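Local coordinates for succinoglycan biosynthesis protein (Bacillus cereus ATCC 14579, PDB 3B55) that binds a calcium ion and belongs to the erythromycin esterase-like family, although its own reaction and substrate are not established, at residues V111-W116 against I169-Q174; R118-D123 against E178-N183. The protein carries 1 engineered substitution. All blocks are in the same frame, centred on the assembly; numbering follows the deposited sequence.

Contact 1: residues V111-W116 against I169-Q174. With CA (calcium ion), chain B.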
ATOM      1  N   VAL A 111      -1.831  -5.304   4.287  1.00  8.08           N
ATOM      2  CA  VAL A 111      -0.919  -5.352   3.165  1.00 10.35           C
ATOM      3  C   VAL A 111      -0.294  -3.971   3.049  1.00  9.88           C
ATOM      4  O   VAL A 111      -0.981  -2.974   2.813  1.00 11.37           O
ATOM      5  CB  VAL A 111      -1.641  -5.718   1.848  1.00  8.81           C
ATOM      6  CG1 VAL A 111      -0.660  -5.668   0.689  1.00  9.26           C
ATOM      7  CG2 VAL A 111      -2.231  -7.123   1.962  1.00  5.01           C
ATOM      8  N   LEU A 112       1.016  -3.919   3.228  1.00 10.21           N
ATOM      9  CA  LEU A 112       1.741  -2.662   3.163  1.00 12.39           C
ATOM     10  C   LEU A 112       2.385  -2.448   1.827  1.00 10.34           C
ATOM     11  O   LEU A 112       2.791  -3.396   1.150  1.00  8.60           O
ATOM     12  CB  LEU A 112       2.862  -2.614   4.205  1.00 11.99           C
ATOM     13  CG  LEU A 112       2.535  -2.709   5.687  1.00 13.59           C
ATOM     14  CD1 LEU A 112       3.841  -2.793   6.448  1.00 19.20           C
ATOM     15  CD2 LEU A 112       1.720  -1.507   6.146  1.00 15.79           C
ATOM     16  N   GLU A 113       2.494  -1.177   1.473  1.00 12.04           N
ATOM     17  CA  GLU A 113       3.140  -0.791   0.247  1.00 13.33           C
ATOM     18  C   GLU A 113       4.622  -0.924   0.612  1.00 13.27           C
ATOM     19  O   GLU A 113       5.383   0.050   0.643  1.00 10.59           O
ATOM     20  CB  GLU A 113       2.812   0.649  -0.075  1.00 12.44           C
ATOM     21  CG  GLU A 113       3.292   1.061  -1.407  1.00 16.66           C
ATOM     22  CD  GLU A 113       3.547   2.517  -1.439  1.00 17.88           C
ATOM     23  OE1 GLU A 113       2.586   3.321  -1.405  1.00 16.56           O
ATOM     24  OE2 GLU A 113       4.738   2.841  -1.478  1.00 17.09           O
ATOM     25  N   GLU A 114       5.011  -2.156   0.913  1.00 15.74           N
ATOM     26  CA  GLU A 114       6.378  -2.471   1.302  1.00 17.22           C
ATOM     27  C   GLU A 114       6.791  -3.752   0.584  1.00 14.35           C
ATOM     28  O   GLU A 114       5.943  -4.545   0.174  1.00 13.43           O
ATOM     29  CB  GLU A 114       6.423  -2.660   2.824  1.00 19.56           C
ATOM     30  CG  GLU A 114       7.787  -2.992   3.401  1.00 24.02           C
ATOM     31  CD  GLU A 114       8.814  -1.930   3.084  1.00 29.47           C
ATOM     32  OE1 GLU A 114       9.276  -1.880   1.924  1.00 32.26           O
ATOM     33  OE2 GLU A 114       9.151  -1.143   3.991  1.00 28.41           O
ATOM     34  N   GLY A 115       8.092  -3.945   0.420  1.00 10.13           N
ATOM     35  CA  GLY A 115       8.570  -5.137  -0.252  1.00 10.05           C
ATOM     36  C   GLY A 115       8.050  -6.395   0.416  1.00  7.22           C
ATOM     37  O   GLY A 115       8.004  -6.492   1.644  1.00  6.91           O
ATOM     38  N   TRP A 116       7.643  -7.361  -0.402  1.00 10.22           N
ATOM     39  CA  TRP A 116       7.129  -8.624   0.101  1.00 11.70           C
ATOM     40  C   TRP A 116       8.168  -9.337   0.962  1.00 11.54           C
ATOM     41  O   TRP A 116       7.817  -9.941   1.973  1.00 12.04           O
ATOM     42  CB  TRP A 116       6.691  -9.509  -1.073  1.00  8.77           C
ATOM     43  CG  TRP A 116       6.498 -10.957  -0.727  1.00  5.74           C
ATOM     44  CD1 TRP A 116       7.476 -11.893  -0.526  1.00  3.86           C
ATOM     45  CD2 TRP A 116       5.250 -11.641  -0.567  1.00  4.04           C
ATOM     46  NE1 TRP A 116       6.912 -13.119  -0.253  1.00  5.72           N
ATOM     47  CE2 TRP A 116       5.547 -12.992  -0.273  1.00  5.22           C
ATOM     48  CE3 TRP A 116       3.910 -11.245  -0.646  1.00  5.65           C
ATOM     49  CZ2 TRP A 116       4.547 -13.949  -0.055  1.00  8.01           C
ATOM     50  CZ3 TRP A 116       2.913 -12.199  -0.429  1.00  5.57           C
ATOM     51  CH2 TRP A 116       3.241 -13.535  -0.139  1.00  8.39           C
ATOM     52  N   ILE A 169       1.617  -8.352   5.364  1.00  9.23           N
ATOM     53  CA  ILE A 169       2.089  -8.722   4.030  1.00  9.93           C
ATOM     54  C   ILE A 169       2.653  -7.516   3.276  1.00  9.53           C
ATOM     55  O   ILE A 169       2.223  -6.379   3.485  1.00 11.40           O
ATOM     56  CB  ILE A 169       0.929  -9.335   3.171  1.00  9.85           C
ATOM     57  CG1 ILE A 169       0.458 -10.664   3.770  1.00 12.07           C
ATOM     58  CG2 ILE A 169       1.378  -9.541   1.730  1.00  8.79           C
ATOM     59  CD1 ILE A 169      -0.628 -10.509   4.811  1.00 18.25           C
ATOM     60  N   GLY A 170       3.616  -7.783   2.402  1.00  8.52           N
ATOM     61  CA  GLY A 170       4.217  -6.738   1.595  1.00  6.34           C
ATOM     62  C   GLY A 170       3.854  -6.981   0.137  1.00 10.11           C
ATOM     63  O   GLY A 170       4.096  -8.067  -0.400  1.00  9.11           O
HETATM   64  N   MSE A 171       3.274  -5.984  -0.519  1.00 11.02           N
HETATM   65  CA  MSE A 171       2.893  -6.157  -1.909  1.00 15.24           C
HETATM   66  C   MSE A 171       3.918  -5.611  -2.907  1.00 14.15           C
HETATM   67  O   MSE A 171       3.803  -5.862  -4.108  1.00 12.35           O
HETATM   68  CB  MSE A 171       1.529  -5.510  -2.156  1.00 13.36           C
HETATM   69  CG  MSE A 171       1.537  -3.995  -2.103  1.00 16.79           C
HETATM   70 SE   MSE A 171      -0.221  -3.233  -2.409  1.00 30.50          SE
HETATM   71  CE  MSE A 171       0.071  -1.490  -1.612  1.00 16.39           C
ATOM     72  N   ASP A 172       4.923  -4.881  -2.421  1.00 11.53           N
ATOM     73  CA  ASP A 172       5.926  -4.311  -3.322  1.00 12.48           C
ATOM     74  C   ASP A 172       7.047  -5.281  -3.687  1.00 14.02           C
ATOM     75  O   ASP A 172       7.337  -6.222  -2.945  1.00 10.84           O
ATOM     76  CB  ASP A 172       6.526  -3.041  -2.724  1.00 10.63           C
ATOM     77  CG  ASP A 172       6.960  -2.060  -3.783  1.00 12.51           C
ATOM     78  OD1 ASP A 172       7.040  -2.465  -4.963  1.00 13.90           O
ATOM     79  OD2 ASP A 172       7.227  -0.890  -3.443  1.00 17.98           O
ATOM     80  N   ILE A 173       7.684  -5.027  -4.830  1.00 16.36           N
ATOM     81  CA  ILE A 173       8.762  -5.877  -5.336  1.00 17.49           C
ATOM     82  C   ILE A 173       9.999  -5.116  -5.827  1.00 19.56           C
ATOM     83  O   ILE A 173      10.479  -5.366  -6.933  1.00 18.57           O
ATOM     84  CB  ILE A 173       8.267  -6.724  -6.518  1.00 19.06           C
ATOM     85  CG1 ILE A 173       7.639  -5.803  -7.568  1.00 14.89           C
ATOM     86  CG2 ILE A 173       7.273  -7.763  -6.043  1.00 18.39           C
ATOM     87  CD1 ILE A 173       7.304  -6.490  -8.873  1.00 22.08           C
ATOM     88  N   GLN A 174      10.523  -4.203  -5.022  1.00 18.19           N
ATOM     89  CA  GLN A 174      11.697  -3.453  -5.433  1.00 20.86           C
ATOM     90  C   GLN A 174      12.930  -4.338  -5.268  1.00 19.60           C
ATOM     91  O   GLN A 174      14.043  -3.962  -5.644  1.00 17.73           O
ATOM     92  CB  GLN A 174      11.817  -2.181  -4.593  1.00 21.76           C
ATOM     93  CG  GLN A 174      10.485  -1.461  -4.423  1.00 36.45           C
ATOM     94  CD  GLN A 174      10.577   0.033  -4.676  1.00 49.66           C
ATOM     95  OE1 GLN A 174      10.878   0.468  -5.788  1.00 53.11           O
ATOM     96  NE2 GLN A 174      10.313   0.825  -3.643  1.00 52.64           N
TER
HETATM   97 CA    CA B 501       4.940   4.993  -2.388  1.00 11.37          CA
HETATM   98  O   HOH W   1       7.669   0.301  -1.086  1.00 16.22           O
HETATM   99  O   HOH W   2       5.914   1.673  -4.514  1.00 20.01           O
HETATM  100  O   HOH W   3       5.052 -10.507   2.542  1.00  8.43           O
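Calcium is held by Glu-113 OE2 at 2.4 Å, with His-85 as the second protein ligand. The other carboxylate oxygen, OE1, accepts the backbone N-H of His-306, so both oxygens of this buried acid are occupied and its rotation is fixed. Extended, with CG anti to the backbone N (chi1 -172°), the side chain leaves an inverse gamma turn centred on Glu-113, where the backbone turns a corner. One water donates to both Glu-113 O and Asp-172 OD2; Asp-172 OD1 is hydrogen-bonded to His-283. The ion would probably favour charged Glu-113, whose OE2 the like charge of Asp-172 OD2, 4.9 Å away, would tend to repel.

Behind this shell lies a parallel ladder: Leu-112 N donates to Ile-169 O at 2.8 Å, and Met-171 N to Leu-112 O at 3.1 Å, both nearly along the C=O axis. A beta bulge then shifts the register by one. Beyond it Asp-172 N meets Glu-114 O at 2.8 Å from above the carbonyl plane, and Asp-172 O takes Trp-116 N in its plane. Glycine suits position 170, where a CB would collide with the carbonyls of Glu-114 and Gly-115. Selenomethionine Met-171 lays CB 3.6 Å from Val-111 CG1; its CG sits in the crowded position (chi1 70°) and the extended chain brings CE 3.7 Å from Glu-113 CA, while Trp-116 lies alongside Ile-169, CZ3 against CG2.

Contact 2: residues R118-D123 against E178-N183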
ATOM      1  N   ARG A 118      10.768  -7.963   2.727  1.00 15.43           N
ATOM      2  CA  ARG A 118      11.005  -7.247   3.968  1.00 14.11           C
ATOM      3  C   ARG A 118       9.863  -7.485   4.957  1.00 13.13           C
ATOM      4  O   ARG A 118      10.096  -7.648   6.156  1.00 15.44           O
ATOM      5  CB  ARG A 118      11.197  -5.751   3.658  1.00 14.36           C
ATOM      6  CG  ARG A 118      12.351  -5.514   2.675  1.00 19.80           C
ATOM      7  CD  ARG A 118      12.470  -4.088   2.133  1.00 18.11           C
ATOM      8  NE  ARG A 118      13.143  -3.187   3.060  1.00 30.26           N
ATOM      9  CZ  ARG A 118      14.188  -2.430   2.746  1.00 23.83           C
ATOM     10  NH1 ARG A 118      14.703  -2.453   1.518  1.00 17.46           N
ATOM     11  NH2 ARG A 118      14.706  -1.631   3.665  1.00 23.81           N
ATOM     12  N   ALA A 119       8.635  -7.542   4.452  1.00  9.84           N
ATOM     13  CA  ALA A 119       7.476  -7.764   5.315  1.00  7.46           C
ATOM     14  C   ALA A 119       7.468  -9.161   5.949  1.00  9.89           C
ATOM     15  O   ALA A 119       6.823  -9.371   6.974  1.00  9.87           O
ATOM     16  CB  ALA A 119       6.188  -7.538   4.533  1.00  7.63           C
ATOM     17  N   LEU A 120       8.170 -10.115   5.339  1.00 11.25           N
ATOM     18  CA  LEU A 120       8.238 -11.465   5.891  1.00 11.01           C
ATOM     19  C   LEU A 120       8.815 -11.375   7.300  1.00 11.98           C
ATOM     20  O   LEU A 120       8.477 -12.176   8.170  1.00 12.60           O
ATOM     21  CB  LEU A 120       9.138 -12.360   5.030  1.00 11.39           C
ATOM     22  CG  LEU A 120       8.629 -12.744   3.639  1.00 13.05           C
ATOM     23  CD1 LEU A 120       9.675 -13.591   2.926  1.00  4.12           C
ATOM     24  CD2 LEU A 120       7.314 -13.509   3.764  1.00 16.17           C
ATOM     25  N   GLU A 121       9.680 -10.383   7.507  1.00 11.47           N
ATOM     26  CA  GLU A 121      10.329 -10.147   8.792  1.00 12.20           C
ATOM     27  C   GLU A 121       9.441  -9.333   9.731  1.00  9.80           C
ATOM     28  O   GLU A 121       9.545  -9.450  10.951  1.00 11.52           O
ATOM     29  CB  GLU A 121      11.650  -9.404   8.589  1.00 12.99           C
ATOM     30  CG  GLU A 121      12.731 -10.190   7.861  1.00 22.60           C
ATOM     31  CD  GLU A 121      13.313 -11.323   8.694  1.00 35.26           C
ATOM     32  OE1 GLU A 121      13.161 -11.305   9.935  1.00 37.15           O
ATOM     33  OE2 GLU A 121      13.934 -12.233   8.101  1.00 52.28           O
ATOM     34  N   LEU A 122       8.579  -8.494   9.164  1.00 11.53           N
ATOM     35  CA  LEU A 122       7.686  -7.681   9.978  1.00 12.05           C
ATOM     36  C   LEU A 122       6.593  -8.597  10.502  1.00 12.54           C
ATOM     37  O   LEU A 122       6.129  -8.444  11.631  1.00 10.99           O
ATOM     38  CB  LEU A 122       7.070  -6.554   9.147  1.00 11.05           C
ATOM     39  CG  LEU A 122       8.056  -5.581   8.488  1.00 13.84           C
ATOM     40  CD1 LEU A 122       7.292  -4.562   7.663  1.00 11.38           C
ATOM     41  CD2 LEU A 122       8.904  -4.894   9.553  1.00  4.24           C
ATOM     42  N   ASP A 123       6.197  -9.558   9.671  1.00 11.71           N
ATOM     43  CA  ASP A 123       5.170 -10.518  10.037  1.00 11.63           C
ATOM     44  C   ASP A 123       5.686 -11.375  11.194  1.00 11.68           C
ATOM     45  O   ASP A 123       4.956 -11.672  12.143  1.00  8.57           O
ATOM     46  CB  ASP A 123       4.836 -11.397   8.831  1.00 11.28           C
ATOM     47  CG  ASP A 123       3.606 -12.251   9.055  1.00 15.98           C
ATOM     48  OD1 ASP A 123       2.575 -11.697   9.495  1.00 15.18           O
ATOM     49  OD2 ASP A 123       3.665 -13.471   8.784  1.00 22.13           O
ATOM     50  N   GLU A 178      17.162 -12.850   0.016  1.00 21.10           N
ATOM     51  CA  GLU A 178      17.391 -14.266   0.239  1.00 21.81           C
ATOM     52  C   GLU A 178      16.346 -15.005   1.087  1.00 21.56           C
ATOM     53  O   GLU A 178      16.139 -16.206   0.895  1.00 20.02           O
ATOM     54  CB  GLU A 178      18.794 -14.442   0.830  1.00 24.28           C
ATOM     55  CG  GLU A 178      19.397 -15.819   0.653  1.00 33.76           C
ATOM     56  CD  GLU A 178      20.898 -15.821   0.899  1.00 43.99           C
ATOM     57  OE1 GLU A 178      21.509 -16.915   0.880  1.00 42.60           O
ATOM     58  OE2 GLU A 178      21.466 -14.724   1.105  1.00 38.91           O
ATOM     59  N   ASN A 179      15.676 -14.318   2.009  1.00 18.06           N
ATOM     60  CA  ASN A 179      14.680 -15.005   2.831  1.00 19.27           C
ATOM     61  C   ASN A 179      13.561 -15.618   1.997  1.00 18.87           C
ATOM     62  O   ASN A 179      13.020 -16.662   2.351  1.00 21.57           O
ATOM     63  CB  ASN A 179      14.093 -14.069   3.902  1.00 22.19           C
ATOM     64  CG  ASN A 179      13.652 -12.722   3.344  1.00 24.82           C
ATOM     65  OD1 ASN A 179      13.826 -12.430   2.156  1.00 29.31           O
ATOM     66  ND2 ASN A 179      13.066 -11.897   4.205  1.00 24.58           N
ATOM     67  N   VAL A 180      13.220 -14.980   0.885  1.00 17.63           N
ATOM     68  CA  VAL A 180      12.173 -15.508   0.018  1.00 15.43           C
ATOM     69  C   VAL A 180      12.649 -16.822  -0.595  1.00 14.73           C
ATOM     70  O   VAL A 180      11.905 -17.797  -0.653  1.00 16.59           O
ATOM     71  CB  VAL A 180      11.831 -14.513  -1.115  1.00 15.18           C
ATOM     72  CG1 VAL A 180      11.003 -15.205  -2.194  1.00  8.18           C
ATOM     73  CG2 VAL A 180      11.068 -13.330  -0.543  1.00 15.67           C
ATOM     74  N   TYR A 181      13.898 -16.832  -1.055  1.00 15.48           N
ATOM     75  CA  TYR A 181      14.498 -18.014  -1.661  1.00 18.71           C
ATOM     76  C   TYR A 181      14.627 -19.151  -0.650  1.00 20.26           C
ATOM     77  O   TYR A 181      14.386 -20.311  -0.993  1.00 22.29           O
ATOM     78  CB  TYR A 181      15.874 -17.670  -2.237  1.00 15.34           C
ATOM     79  CG  TYR A 181      15.803 -16.756  -3.436  1.00 14.32           C
ATOM     80  CD1 TYR A 181      15.409 -17.241  -4.686  1.00 16.66           C
ATOM     81  CD2 TYR A 181      16.111 -15.400  -3.324  1.00 12.88           C
ATOM     82  CE1 TYR A 181      15.325 -16.399  -5.795  1.00 12.93           C
ATOM     83  CE2 TYR A 181      16.030 -14.551  -4.424  1.00 10.74           C
ATOM     84  CZ  TYR A 181      15.636 -15.057  -5.655  1.00 12.11           C
ATOM     85  OH  TYR A 181      15.559 -14.224  -6.747  1.00 12.73           O
ATOM     86  N   ASN A 182      15.005 -18.823   0.587  1.00 21.42           N
ATOM     87  CA  ASN A 182      15.145 -19.844   1.619  1.00 21.51           C
ATOM     88  C   ASN A 182      13.811 -20.475   1.992  1.00 21.02           C
ATOM     89  O   ASN A 182      13.781 -21.611   2.463  1.00 25.48           O
ATOM     90  CB  ASN A 182      15.811 -19.278   2.877  1.00 22.64           C
ATOM     91  CG  ASN A 182      17.269 -18.922   2.653  1.00 25.11           C
ATOM     92  OD1 ASN A 182      17.983 -19.607   1.924  1.00 31.06           O
ATOM     93  ND2 ASN A 182      17.721 -17.854   3.299  1.00 34.48           N
ATOM     94  N   ASN A 183      12.709 -19.754   1.802  1.00 20.52           N
ATOM     95  CA  ASN A 183      11.396 -20.328   2.108  1.00 21.17           C
ATOM     96  C   ASN A 183      11.100 -21.450   1.122  1.00 22.94           C
ATOM     97  O   ASN A 183      10.584 -22.504   1.494  1.00 26.79           O
ATOM     98  CB  ASN A 183      10.286 -19.274   2.013  1.00 17.21           C
ATOM     99  CG  ASN A 183      10.246 -18.357   3.219  1.00 23.36           C
ATOM    100  OD1 ASN A 183      10.640 -18.745   4.321  1.00 16.45           O
ATOM    101  ND2 ASN A 183       9.745 -17.139   3.023  1.00 21.02           N
TER
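Helices 118-123 and 178-183 cross at 75° with their axes 10.0 Å apart, a spacing bridged here by side chains. Leu-120 does most of the bridging. Its CG stands anti to the carbonyl carbon (chi1 -69°) and chi2 is extended, so the single methyl CD1 meets three residues of the other helix. This methyl touches Val-180 CG2 at 3.7 Å, the two side chains crossing at about a right angle, meets Asn-183 ND2 tip to tip at 3.6 Å, and lies 4.0 Å from Asn-179 ND2. A leucine suits the place, long enough to span the gap and apolar enough to meet a beta-branched valine. Asparagine suits the margin at Asn-183, whose ND2 also makes a weak hydrogen bond to Asn-258 OD1 of helix 250-268.

Asn-179 has its CG in the crowded position between the backbone N and carbonyl carbon (chi1 48°), which turns the amide toward the start of helix 116-128, where ND2 donates to Asp-117 O while its flank packs on the leucine. Glu-121 bends at chi2 so that OE2 comes within 4.0 Å of the same ND2, too far for a bond, with carboxylate and amide planes nearly parallel. Val-180 also packs on Trp-116 and on Asn-258, while Tyr-181 reaches helices 197-206 and 250-268. Asp-123 ties helix 116-128 to the start of strand 167-172 through a salt bridge with Arg-167.

From the N terminus, strand 109-112 passes through the corner at 113-114 into helix 116-128; about forty residues later strand 167-172 leads into helix 178-192. Contact 1 closes the loop from 111-116 to 169-174 by pairing the two strands, the second of them at an edge of the eight-stranded mixed sheet. Contact 2 closes the loop from 118-123 to 178-183 by crossing the helices that follow. The two loops therefore cross, their segments alternating along the chain. Their centres are 11 Å apart and they touch: Ala-119 CB lies 3.3 Å from Gly-170 N, and Trp-116 CD1 packs on Val-180 CG2, joining the edge of the sheet to the two helices that follow its strands.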